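Local coordinates for protein phospholyase (Arthrobacter aurescens, PDB 5G4I) that probably acts as a pyridoxal-phosphate-dependent phospholyase of the class III transaminase family, eliminating phosphate from amino-alcohol phosphates, at residues 136-148 and 159-173. Residues are numbered along the deposited sequence; the frame is centred on the assembly and turned at random.
Sequences GNTGVLVSDFSYH and TGLTVHEPLGAHVRA. With PLP (pyridoxal-5'-phosphate), chain C.
Val140, Leu141 and Val142 pair in parallel with Val171, Arg172 and Ala173. This is the edge of the large mixed sheet of the fold-type I PLP enzymes, which include class III aminotransferases. A beta-alpha-beta unit forms it, with strand 171-174 outermost. Val140 N bonds to His170 O (2.9 Å), and Arg172 N donates to Val140 O. Past strand 140-143, Thr159 meets residues 143-146. Its CB packs on the Asp144 carbonyl and its CG2 lies near Ser143 O. Its OG1 sits between the backbone N and the carbonyl carbon (chi1 59°). There OG1 donates to Ser143 O (2.8 Å) and accepts from Ser146 N (2.9 Å). Ser146 OG reaches the same oxygen from the same face. The Phe145 side chain swings its ring back (chi1 -154°, chi2 77°), and Gly160 CA stands over one face in a CH-pi contact, 3.7 Å from the centroid. Replacing this phenylalanine by alanine removes the ring and is likely to cost that contact, leaving a gap beside Gly160 CA. Gly160 N bonds to Ser146 O. After Ser146 come Tyr147 and His148 of the cofactor pocket, where His148 ND1 bonds to Asp251. Leu161 CD1 lies over one face of the Tyr147 ring, 3.7 Å from Tyr147 CD1.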
# COMPACT_ATOMS: atom_id res chain seq x y z
N GLY A 136 -10.36 -19.27 -12.03
CA GLY A 136 -10.16 -20.62 -11.47
C GLY A 136 -8.81 -21.25 -11.79
O GLY A 136 -8.58 -22.47 -11.52
N ASN A 137 -7.88 -20.46 -12.36
CA ASN A 137 -6.55 -20.85 -12.74
C ASN A 137 -5.50 -20.06 -11.92
O ASN A 137 -5.83 -19.00 -11.32
CB ASN A 137 -6.29 -20.59 -14.26
CG ASN A 137 -7.17 -21.39 -15.21
OD1 ASN A 137 -7.52 -20.93 -16.35
ND2 ASN A 137 -7.58 -22.52 -14.75
N THR A 138 -4.26 -20.52 -11.88
CA THR A 138 -3.17 -19.79 -11.18
C THR A 138 -2.01 -19.41 -12.08
O THR A 138 -1.09 -18.61 -11.65
CB THR A 138 -2.57 -20.64 -10.03
OG1 THR A 138 -2.20 -21.98 -10.55
CG2 THR A 138 -3.56 -20.82 -8.91
N GLY A 139 -1.88 -19.90 -13.33
CA GLY A 139 -0.73 -19.62 -14.15
C GLY A 139 -0.52 -18.15 -14.56
O GLY A 139 -1.51 -17.46 -14.85
N VAL A 140 0.75 -17.70 -14.48
CA VAL A 140 1.11 -16.32 -14.84
C VAL A 140 2.12 -16.30 -15.96
O VAL A 140 3.21 -16.93 -15.88
CB VAL A 140 1.65 -15.57 -13.59
CG1 VAL A 140 2.17 -14.16 -13.97
CG2 VAL A 140 0.62 -15.50 -12.50
N LEU A 141 1.87 -15.52 -17.03
CA LEU A 141 2.84 -15.20 -18.09
C LEU A 141 3.38 -13.78 -17.87
O LEU A 141 2.56 -12.84 -17.77
CB LEU A 141 2.15 -15.29 -19.47
CG LEU A 141 1.63 -16.67 -19.91
CD1 LEU A 141 0.86 -16.52 -21.22
CD2 LEU A 141 2.68 -17.70 -20.08
N VAL A 142 4.68 -13.67 -17.75
CA VAL A 142 5.36 -12.39 -17.60
C VAL A 142 6.56 -12.34 -18.53
O VAL A 142 7.02 -13.41 -19.05
CB VAL A 142 5.89 -12.07 -16.18
CG1 VAL A 142 4.77 -11.60 -15.27
CG2 VAL A 142 6.70 -13.26 -15.61
N SER A 143 7.22 -11.17 -18.77
CA SER A 143 8.48 -11.18 -19.48
C SER A 143 9.63 -11.74 -18.61
O SER A 143 9.53 -11.73 -17.37
CB SER A 143 8.88 -9.74 -19.91
OG SER A 143 9.77 -9.17 -19.01
N ASP A 144 10.69 -12.19 -19.28
CA ASP A 144 11.91 -12.67 -18.63
C ASP A 144 12.83 -11.60 -18.09
O ASP A 144 13.88 -11.97 -17.54
CB ASP A 144 12.67 -13.64 -19.52
CG ASP A 144 13.34 -13.00 -20.68
OD1 ASP A 144 13.34 -11.78 -20.92
OD2 ASP A 144 13.83 -13.86 -21.54
N PHE A 145 12.44 -10.31 -18.07
CA PHE A 145 13.23 -9.30 -17.33
C PHE A 145 12.26 -8.16 -16.92
O PHE A 145 12.32 -7.04 -17.45
CB PHE A 145 14.47 -8.84 -18.13
CG PHE A 145 15.58 -8.33 -17.22
CD1 PHE A 145 16.34 -9.23 -16.55
CD2 PHE A 145 15.72 -6.98 -16.99
CE1 PHE A 145 17.35 -8.79 -15.66
CE2 PHE A 145 16.80 -6.56 -16.12
CZ PHE A 145 17.50 -7.46 -15.50
N SER A 146 11.38 -8.50 -15.97
CA SER A 146 10.30 -7.58 -15.53
C SER A 146 10.24 -7.39 -14.03
O SER A 146 10.80 -8.18 -13.25
CB SER A 146 8.93 -8.05 -16.04
OG SER A 146 8.67 -9.38 -15.72
N TYR A 147 9.52 -6.34 -13.62
CA TYR A 147 9.31 -6.04 -12.20
C TYR A 147 7.94 -5.35 -12.01
O TYR A 147 7.66 -4.31 -12.62
CB TYR A 147 10.43 -5.18 -11.61
CG TYR A 147 10.16 -4.77 -10.17
CD1 TYR A 147 10.24 -5.68 -9.14
CD2 TYR A 147 9.71 -3.46 -9.84
CE1 TYR A 147 9.94 -5.38 -7.84
CE2 TYR A 147 9.47 -3.12 -8.52
CZ TYR A 147 9.57 -4.06 -7.52
OH TYR A 147 9.26 -3.75 -6.21
N HIS A 148 7.06 -5.99 -11.22
CA HIS A 148 5.69 -5.49 -11.04
C HIS A 148 5.31 -5.17 -9.58
O HIS A 148 4.19 -4.78 -9.25
CB HIS A 148 4.69 -6.53 -11.67
CG HIS A 148 4.88 -6.69 -13.13
ND1 HIS A 148 4.50 -5.75 -14.05
CD2 HIS A 148 5.44 -7.70 -13.87
CE1 HIS A 148 4.83 -6.16 -15.26
NE2 HIS A 148 5.44 -7.31 -15.18
N THR A 159 11.37 -11.43 -12.41
CA THR A 159 12.50 -11.89 -13.22
C THR A 159 13.58 -10.80 -13.41
O THR A 159 14.75 -11.18 -13.79
CB THR A 159 12.00 -12.38 -14.55
OG1 THR A 159 11.31 -11.30 -15.22
CG2 THR A 159 11.09 -13.60 -14.41
N GLY A 160 13.31 -9.52 -13.19
CA GLY A 160 14.22 -8.44 -13.51
C GLY A 160 14.90 -7.80 -12.35
O GLY A 160 15.62 -6.77 -12.51
N LEU A 161 14.72 -8.37 -11.17
CA LEU A 161 15.36 -7.88 -9.97
C LEU A 161 15.64 -9.08 -9.03
O LEU A 161 14.92 -10.11 -9.12
CB LEU A 161 14.29 -6.83 -9.43
CG LEU A 161 14.27 -6.23 -8.13
CD1 LEU A 161 13.73 -4.81 -8.11
CD2 LEU A 161 13.52 -7.14 -7.18
N THR A 162 16.66 -8.98 -8.13
CA THR A 162 16.99 -10.10 -7.26
C THR A 162 15.99 -10.22 -6.05
O THR A 162 15.80 -9.25 -5.29
CB THR A 162 18.43 -9.91 -6.69
OG1 THR A 162 19.31 -9.98 -7.78
CG2 THR A 162 18.78 -11.06 -5.70
N VAL A 163 15.40 -11.41 -5.91
CA VAL A 163 14.59 -11.78 -4.75
C VAL A 163 14.99 -13.18 -4.22
O VAL A 163 15.57 -13.98 -5.00
CB VAL A 163 13.06 -11.74 -5.06
CG1 VAL A 163 12.59 -10.34 -5.38
CG2 VAL A 163 12.65 -12.75 -6.13
N HIS A 164 14.75 -13.42 -2.94
CA HIS A 164 15.10 -14.76 -2.35
C HIS A 164 14.19 -15.83 -2.87
O HIS A 164 14.60 -17.01 -2.99
CB HIS A 164 14.97 -14.60 -0.82
CG HIS A 164 15.39 -15.80 -0.02
ND1 HIS A 164 16.68 -16.04 0.38
CD2 HIS A 164 14.63 -16.76 0.53
CE1 HIS A 164 16.70 -17.13 1.14
NE2 HIS A 164 15.46 -17.59 1.22
N GLU A 165 12.92 -15.52 -3.14
CA GLU A 165 11.96 -16.55 -3.59
C GLU A 165 12.38 -17.15 -4.93
O GLU A 165 12.65 -16.39 -5.88
CB GLU A 165 10.55 -15.93 -3.83
CG GLU A 165 9.86 -15.48 -2.52
CD GLU A 165 10.24 -14.14 -1.88
OE1 GLU A 165 11.14 -13.43 -2.40
OE2 GLU A 165 9.64 -13.84 -0.79
N PRO A 166 12.40 -18.49 -5.07
CA PRO A 166 12.63 -19.04 -6.38
C PRO A 166 11.40 -18.71 -7.30
O PRO A 166 10.28 -18.47 -6.78
CB PRO A 166 12.66 -20.60 -6.11
CG PRO A 166 13.09 -20.71 -4.73
CD PRO A 166 12.42 -19.51 -4.01
N LEU A 167 11.66 -18.61 -8.61
CA LEU A 167 10.54 -18.33 -9.52
C LEU A 167 9.47 -19.38 -9.29
O LEU A 167 9.75 -20.67 -9.28
CB LEU A 167 10.98 -18.34 -10.99
CG LEU A 167 9.96 -17.77 -12.02
CD1 LEU A 167 9.80 -16.26 -11.80
CD2 LEU A 167 10.35 -18.11 -13.46
N GLY A 168 8.20 -18.99 -9.17
CA GLY A 168 7.11 -19.92 -8.89
C GLY A 168 6.88 -20.97 -9.96
O GLY A 168 7.04 -20.68 -11.16
N ALA A 169 6.46 -22.17 -9.49
CA ALA A 169 6.15 -23.19 -10.53
C ALA A 169 4.98 -22.83 -11.41
O ALA A 169 4.87 -23.38 -12.53
CB ALA A 169 5.80 -24.50 -9.80
N HIS A 170 4.13 -21.90 -10.97
CA HIS A 170 2.96 -21.44 -11.74
C HIS A 170 3.34 -20.33 -12.76
O HIS A 170 2.40 -19.74 -13.36
CB HIS A 170 1.84 -20.96 -10.81
CG HIS A 170 2.26 -19.78 -9.94
ND1 HIS A 170 3.19 -19.91 -8.89
CD2 HIS A 170 1.89 -18.49 -9.97
CE1 HIS A 170 3.38 -18.69 -8.36
NE2 HIS A 170 2.59 -17.83 -8.97
N VAL A 171 4.61 -20.04 -12.94
CA VAL A 171 5.04 -18.86 -13.76
C VAL A 171 5.78 -19.41 -14.99
O VAL A 171 6.67 -20.29 -14.85
CB VAL A 171 5.93 -17.88 -12.92
CG1 VAL A 171 6.28 -16.62 -13.73
CG2 VAL A 171 5.23 -17.59 -11.61
N ARG A 172 5.56 -18.76 -16.16
CA ARG A 172 6.43 -18.90 -17.31
C ARG A 172 6.90 -17.54 -17.77
O ARG A 172 6.03 -16.66 -18.00
CB ARG A 172 5.77 -19.70 -18.47
CG ARG A 172 5.38 -21.16 -18.11
CD ARG A 172 6.60 -22.08 -17.85
NE ARG A 172 6.13 -23.44 -17.56
CZ ARG A 172 5.74 -23.83 -16.37
NH1 ARG A 172 5.69 -23.04 -15.31
NH2 ARG A 172 5.13 -25.05 -16.17
N ALA A 173 8.24 -17.39 -17.91
CA ALA A 173 8.85 -16.15 -18.40
C ALA A 173 9.06 -16.16 -19.91
O ALA A 173 9.57 -17.19 -20.48
CB ALA A 173 10.14 -15.96 -17.69
N1 PLP C . 5.04 -1.94 -11.73
C2 PLP C . 5.84 -1.10 -12.44
C2A PLP C . 5.89 -1.20 -13.94
C3 PLP C . 6.65 -0.08 -11.73
O3 PLP C . 7.46 0.78 -12.42
C4 PLP C . 6.56 -0.03 -10.26
C4A PLP C . 7.33 0.95 -9.47
C5 PLP C . 5.65 -1.00 -9.61
C6 PLP C . 4.94 -1.90 -10.39
C5A PLP C . 5.49 -1.01 -8.10
O4P PLP C . 5.18 0.30 -7.64
P PLP C . 5.22 0.65 -6.07
O1P PLP C . 6.69 0.82 -5.78
O2P PLP C . 4.41 1.92 -5.96
O3P PLP C . 4.59 -0.55 -5.41